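Local coordinates for shikimate dehydrogenase (NADP(+)) (Thermotoga maritima, PDB 3U62), which probably catalyses the reversible NADPH-linked reduction of 3-dehydroshikimate to shikimate, a step on the way to chorismate and the aromatic amino acids, at residues A[44-49]-A[64-69]; A[111-116]-A[122-127]. All blocks are in the same frame, centred on the assembly; numbering follows the deposited sequence.

Contact 1 (A[44-49]-A[64-69]); sequences TEIRRI and ERVMRY. With SO4 (sulfate ion), chain C.
I46 sets its CG2 methyl squarely over the Y69 ring, a CH-pi contact with the carbon 3.6 Å from the ring centroid and only 11° off the ring normal. The other branch, with CG1 anti to the backbone N (chi1 -168°), carries CD1 to V66 CG2 at 4.0 Å. This apolar side is the tight half, backed by F56 of strand 55-58, which both I46 and V66 touch. Toward solvent the contact thins out. The extended chain of R47 brings NH2 to the ring edge, 4.0 Å from Y69 CE2, and the guanidinium stands almost perpendicular to the ring, the planes 89° apart, so no stack forms. The polar ends meet through a third residue: D43, one turn earlier in the helix, takes a salt bridge from R47 NH2 and a hydrogen bond with Y69 OH through the same OD2. With Y69 cut back to an alanine, the I46 methyl would probably lose its aromatic platform and the D43 carboxylate its phenol partner. The pairing fastens helix 42-52 to the loop that follows the predicted catalytic K63, whose NZ binds the same sulfate as E64 N; it is helix-to-loop packing against strand 55-58 in the alpha/beta substrate-binding domain of the shikimate dehydrogenase family.

Contact 2 (A[111-116]-A[122-127]); sequences VVVVGA and AVIYAL. With SO4 (sulfate ion), chain E.
V111 opens the strand by meeting L127 of the returning helix, CG1 to CD1 at 3.8 Å, in the strand-turn-helix start of a Rossmann-type beta-alpha-beta unit. Strand 111-114 and helix segment 122-127 run nearly antiparallel, 160° between their directions and 9.9 Å between their axes, with an apolar layer filling the gap. V112 turns away, onto V138 and L170 of the flanking strands. V113 turns back to the helix, and its CG2, anti to the carbonyl carbon, makes the closest contacts: it lies 3.9 Å from L127 CD1 and, more loosely, near V123 CG1 and I124 CG1. L127 CD1 therefore sits against both inward-facing valines, one turn of helix beyond V123. V114 packs on L170, while its carbonyl O accepts a hydrogen bond from T173. At G115 the strand gives way to the glycine-rich turn predicted to bind NADP(+); phi of 107° there would press a beta carbon against the preceding carbonyl O, which suits glycine. The segment finishes on a bound sulfate, also held by N139, R140 and T141: A116 N donates to its O4 at 2.8 Å, with an N-H...O angle of 165°.

In the fold
From the N terminus, the chain passes through the mixed sheet of the substrate-binding domain before helix 42-52 opens contact 1. Strand 55-58 and the K63 region follow, and 64-69 folds back onto the helix, closing a loop with 14 residues between the segments. Contact 2 begins only later, in the parallel sheet of the nucleotide-binding domain, and closes a shorter loop of five residues through the turn from strand 111-114 into helix 118-129. The two are in series, neither nested nor crossed, with centres 25 Å apart. The sulfate at 64-69 also binds G118 N, at the start of that helix, and so spans the two domains.

Contact 1 (A[44-49]-A[64-69])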
loop_
_atom_site.group_PDB
_atom_site.type_symbol
_atom_site.label_atom_id
_atom_site.label_comp_id
_atom_site.label_asym_id
_atom_site.label_seq_id
_atom_site.Cartn_x
_atom_site.Cartn_y
_atom_site.Cartn_z
ATOM N N THR A 44 18.689 -15.954 1.264
ATOM C CA THR A 44 20.050 -15.808 0.774
ATOM C C THR A 44 20.263 -14.447 0.096
ATOM O O THR A 44 21.266 -13.775 0.351
ATOM C CB THR A 44 20.425 -16.966 -0.180
ATOM O OG1 THR A 44 20.234 -18.219 0.492
ATOM C CG2 THR A 44 21.873 -16.860 -0.614
ATOM N N GLU A 45 19.311 -14.044 -0.746
ATOM C CA GLU A 45 19.462 -12.837 -1.568
ATOM C C GLU A 45 19.265 -11.510 -0.829
ATOM O O GLU A 45 19.763 -10.477 -1.282
ATOM C CB GLU A 45 18.570 -12.901 -2.820
ATOM C CG GLU A 45 18.876 -14.069 -3.774
ATOM C CD GLU A 45 20.317 -14.091 -4.277
ATOM O OE1 GLU A 45 20.845 -13.020 -4.663
ATOM O OE2 GLU A 45 20.924 -15.185 -4.297
ATOM N N ILE A 46 18.553 -11.534 0.300
ATOM C CA ILE A 46 18.347 -10.318 1.105
ATOM C C ILE A 46 19.637 -9.842 1.784
ATOM O O ILE A 46 19.808 -8.645 2.023
ATOM C CB ILE A 46 17.184 -10.462 2.147
ATOM C CG1 ILE A 46 16.792 -9.102 2.749
ATOM C CG2 ILE A 46 17.541 -11.452 3.255
ATOM C CD1 ILE A 46 16.169 -8.121 1.761
ATOM N N ARG A 47 20.541 -10.775 2.075
ATOM C CA ARG A 47 21.818 -10.442 2.707
ATOM C C ARG A 47 22.694 -9.600 1.776
ATOM O O ARG A 47 23.375 -8.672 2.224
ATOM C CB ARG A 47 22.535 -11.711 3.175
ATOM C CG ARG A 47 21.761 -12.460 4.257
ATOM C CD ARG A 47 22.274 -13.870 4.498
ATOM N NE ARG A 47 21.276 -14.675 5.203
ATOM C CZ ARG A 47 21.177 -14.778 6.527
ATOM N NH1 ARG A 47 22.028 -14.133 7.320
ATOM N NH2 ARG A 47 20.227 -15.533 7.062
ATOM N N ARG A 48 22.652 -9.926 0.484
ATOM C CA ARG A 48 23.315 -9.147 -0.562
ATOM C C ARG A 48 22.730 -7.731 -0.656
ATOM O O ARG A 48 23.472 -6.751 -0.760
ATOM C CB ARG A 48 23.185 -9.876 -1.905
ATOM C CG ARG A 48 23.807 -9.158 -3.096
ATOM C CD ARG A 48 23.562 -9.904 -4.405
ATOM N NE ARG A 48 22.149 -9.942 -4.788
ATOM C CZ ARG A 48 21.528 -9.006 -5.506
ATOM N NH1 ARG A 48 22.184 -7.927 -5.929
ATOM N NH2 ARG A 48 20.237 -9.148 -5.796
ATOM N N ILE A 49 21.401 -7.647 -0.620
ATOM C CA ILE A 49 20.671 -6.377 -0.674
ATOM C C ILE A 49 21.054 -5.464 0.489
ATOM O O ILE A 49 21.288 -4.267 0.295
ATOM C CB ILE A 49 19.124 -6.606 -0.679
ATOM C CG1 ILE A 49 18.687 -7.452 -1.888
ATOM C CG2 ILE A 49 18.355 -5.264 -0.626
ATOM C CD1 ILE A 49 19.112 -6.906 -3.249
ATOM N N GLU A 64 6.308 -8.370 5.156
ATOM C CA GLU A 64 6.400 -9.075 6.433
ATOM C C GLU A 64 7.732 -9.822 6.531
ATOM O O GLU A 64 8.372 -9.824 7.584
ATOM C CB GLU A 64 5.223 -10.046 6.605
ATOM C CG GLU A 64 5.035 -10.595 8.029
ATOM C CD GLU A 64 5.986 -11.736 8.372
ATOM O OE1 GLU A 64 6.297 -12.557 7.477
ATOM O OE2 GLU A 64 6.416 -11.817 9.542
ATOM N N ARG A 65 8.136 -10.444 5.426
ATOM C CA ARG A 65 9.326 -11.293 5.370
ATOM C C ARG A 65 10.614 -10.558 5.754
ATOM O O ARG A 65 11.474 -11.126 6.437
ATOM C CB ARG A 65 9.468 -11.881 3.966
ATOM C CG ARG A 65 10.153 -13.240 3.905
ATOM C CD ARG A 65 10.380 -13.674 2.460
ATOM N NE ARG A 65 9.158 -13.632 1.658
ATOM C CZ ARG A 65 8.302 -14.643 1.528
ATOM N NH1 ARG A 65 8.519 -15.798 2.149
ATOM N NH2 ARG A 65 7.220 -14.499 0.774
ATOM N N VAL A 66 10.738 -9.306 5.318
ATOM C CA VAL A 66 11.964 -8.524 5.515
ATOM C C VAL A 66 12.185 -8.088 6.976
ATOM O O VAL A 66 13.293 -7.696 7.353
ATOM C CB VAL A 66 12.016 -7.302 4.545
ATOM C CG1 VAL A 66 11.061 -6.194 4.992
ATOM C CG2 VAL A 66 13.441 -6.772 4.397
ATOM N N MET A 67 11.131 -8.176 7.787
ATOM C CA MET A 67 11.173 -7.741 9.185
ATOM C C MET A 67 12.226 -8.458 10.019
ATOM O O MET A 67 12.824 -7.859 10.916
ATOM C CB MET A 67 9.808 -7.922 9.845
ATOM C CG MET A 67 8.716 -7.068 9.243
ATOM S SD MET A 67 7.203 -7.182 10.200
ATOM C CE MET A 67 7.636 -6.163 11.629
ATOM N N ARG A 68 12.447 -9.737 9.721
ATOM C CA ARG A 68 13.428 -10.551 10.434
ATOM C C ARG A 68 14.861 -10.042 10.233
ATOM O O ARG A 68 15.742 -10.306 11.055
ATOM C CB ARG A 68 13.318 -12.018 10.001
ATOM C CG ARG A 68 14.082 -12.996 10.889
ATOM C CD ARG A 68 14.221 -14.377 10.268
ATOM N NE ARG A 68 14.662 -15.345 11.272
ATOM C CZ ARG A 68 15.072 -16.586 11.020
ATOM N NH1 ARG A 68 15.114 -17.050 9.776
ATOM N NH2 ARG A 68 15.447 -17.369 12.024
ATOM N N TYR A 69 15.079 -9.296 9.153
ATOM C CA TYR A 69 16.428 -8.897 8.748
ATOM C C TYR A 69 16.778 -7.447 9.083
ATOM O O TYR A 69 17.900 -7.001 8.833
ATOM C CB TYR A 69 16.631 -9.179 7.257
ATOM C CG TYR A 69 16.395 -10.628 6.894
ATOM C CD1 TYR A 69 15.124 -11.079 6.542
ATOM C CD2 TYR A 69 17.439 -11.555 6.925
ATOM C CE1 TYR A 69 14.897 -12.411 6.219
ATOM C CE2 TYR A 69 17.222 -12.892 6.601
ATOM C CZ TYR A 69 15.946 -13.310 6.248
ATOM O OH TYR A 69 15.717 -14.627 5.926
HETATM S S SO4 C . 3.457 -8.834 2.043
HETATM O O1 SO4 C . 2.980 -9.979 1.274
HETATM O O2 SO4 C . 4.156 -9.308 3.238
HETATM O O3 SO4 C . 2.320 -8.008 2.434
HETATM O O4 SO4 C . 4.367 -8.042 1.220
#

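Contact 2 (A[111-116]-A[122-127])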
loop_
_atom_site.group_PDB
_atom_site.type_symbol
_atom_site.label_atom_id
_atom_site.label_comp_id
_atom_site.label_asym_id
_atom_site.label_seq_id
_atom_site.Cartn_x
_atom_site.Cartn_y
_atom_site.Cartn_z
ATOM N N VAL A 111 -16.593 0.145 7.456
ATOM C CA VAL A 111 -15.568 0.100 6.421
ATOM C C VAL A 111 -15.194 -1.350 6.129
ATOM O O VAL A 111 -14.868 -2.110 7.045
ATOM C CB VAL A 111 -14.303 0.886 6.846
ATOM C CG1 VAL A 111 -13.254 0.855 5.746
ATOM C CG2 VAL A 111 -14.655 2.327 7.197
ATOM N N VAL A 112 -15.250 -1.727 4.854
ATOM C CA VAL A 112 -14.809 -3.051 4.417
ATOM C C VAL A 112 -13.397 -2.950 3.837
ATOM O O VAL A 112 -13.120 -2.100 2.986
ATOM C CB VAL A 112 -15.778 -3.674 3.371
ATOM C CG1 VAL A 112 -15.232 -4.993 2.834
ATOM C CG2 VAL A 112 -17.149 -3.899 3.987
ATOM N N VAL A 113 -12.513 -3.818 4.321
ATOM C CA VAL A 113 -11.149 -3.921 3.813
ATOM C C VAL A 113 -10.981 -5.295 3.167
ATOM O O VAL A 113 -11.120 -6.322 3.834
ATOM C CB VAL A 113 -10.104 -3.726 4.944
ATOM C CG1 VAL A 113 -8.685 -3.903 4.412
ATOM C CG2 VAL A 113 -10.259 -2.356 5.594
ATOM N N VAL A 114 -10.699 -5.310 1.865
ATOM C CA VAL A 114 -10.501 -6.562 1.134
ATOM C C VAL A 114 -9.025 -6.945 1.163
ATOM O O VAL A 114 -8.167 -6.184 0.709
ATOM C CB VAL A 114 -11.005 -6.480 -0.331
ATOM C CG1 VAL A 114 -10.955 -7.852 -0.997
ATOM C CG2 VAL A 114 -12.417 -5.924 -0.384
ATOM N N GLY A 115 -8.746 -8.127 1.705
ATOM C CA GLY A 115 -7.378 -8.605 1.878
ATOM C C GLY A 115 -6.936 -8.560 3.328
ATOM O O GLY A 115 -7.532 -7.856 4.147
ATOM N N ALA A 116 -5.890 -9.322 3.639
ATOM C CA ALA A 116 -5.327 -9.376 4.988
ATOM C C ALA A 116 -3.797 -9.436 4.964
ATOM O O ALA A 116 -3.164 -9.875 5.930
ATOM C CB ALA A 116 -5.906 -10.557 5.758
ATOM N N ALA A 122 -1.668 -2.227 6.892
ATOM C CA ALA A 122 -1.335 -0.802 6.842
ATOM C C ALA A 122 -2.596 0.058 6.759
ATOM O O ALA A 122 -2.701 1.080 7.442
ATOM C CB ALA A 122 -0.408 -0.513 5.673
ATOM N N VAL A 123 -3.544 -0.363 5.924
ATOM C CA VAL A 123 -4.823 0.334 5.777
ATOM C C VAL A 123 -5.609 0.315 7.092
ATOM O O VAL A 123 -6.119 1.353 7.521
ATOM C CB VAL A 123 -5.662 -0.249 4.604
ATOM C CG1 VAL A 123 -7.111 0.222 4.665
ATOM C CG2 VAL A 123 -5.038 0.132 3.268
ATOM N N ILE A 124 -5.685 -0.854 7.730
ATOM C CA ILE A 124 -6.376 -0.994 9.015
ATOM C C ILE A 124 -5.753 -0.083 10.078
ATOM O O ILE A 124 -6.472 0.619 10.794
ATOM C CB ILE A 124 -6.410 -2.465 9.507
ATOM C CG1 ILE A 124 -7.195 -3.341 8.525
ATOM C CG2 ILE A 124 -7.035 -2.557 10.905
ATOM C CD1 ILE A 124 -6.835 -4.822 8.591
ATOM N N TYR A 125 -4.423 -0.090 10.163
ATOM C CA TYR A 125 -3.697 0.777 11.091
ATOM C C TYR A 125 -4.038 2.245 10.841
ATOM O O TYR A 125 -4.307 2.991 11.784
ATOM C CB TYR A 125 -2.186 0.552 10.980
ATOM C CG TYR A 125 -1.365 1.299 12.012
ATOM C CD1 TYR A 125 -1.070 0.722 13.247
ATOM C CD2 TYR A 125 -0.874 2.579 11.748
ATOM C CE1 TYR A 125 -0.313 1.403 14.197
ATOM C CE2 TYR A 125 -0.119 3.269 12.690
ATOM C CZ TYR A 125 0.158 2.677 13.911
ATOM O OH TYR A 125 0.906 3.355 14.844
ATOM N N ALA A 126 -4.032 2.642 9.570
ATOM C CA ALA A 126 -4.370 4.008 9.175
ATOM C C ALA A 126 -5.792 4.384 9.592
ATOM O O ALA A 126 -6.012 5.463 10.151
ATOM C CB ALA A 126 -4.188 4.183 7.677
ATOM N N LEU A 127 -6.744 3.490 9.325
ATOM C CA LEU A 127 -8.146 3.710 9.681
ATOM C C LEU A 127 -8.333 3.873 11.186
ATOM O O LEU A 127 -9.062 4.763 11.631
ATOM C CB LEU A 127 -9.027 2.568 9.160
ATOM C CG LEU A 127 -9.219 2.436 7.646
ATOM C CD1 LEU A 127 -9.773 1.062 7.298
ATOM C CD2 LEU A 127 -10.110 3.539 7.082
HETATM S S SO4 E . -5.739 -12.441 1.336
HETATM O O1 SO4 E . -4.971 -13.145 0.313
HETATM O O2 SO4 E . -5.908 -13.309 2.501
HETATM O O3 SO4 E . -7.052 -12.091 0.804
HETATM O O4 SO4 E . -5.033 -11.223 1.727
#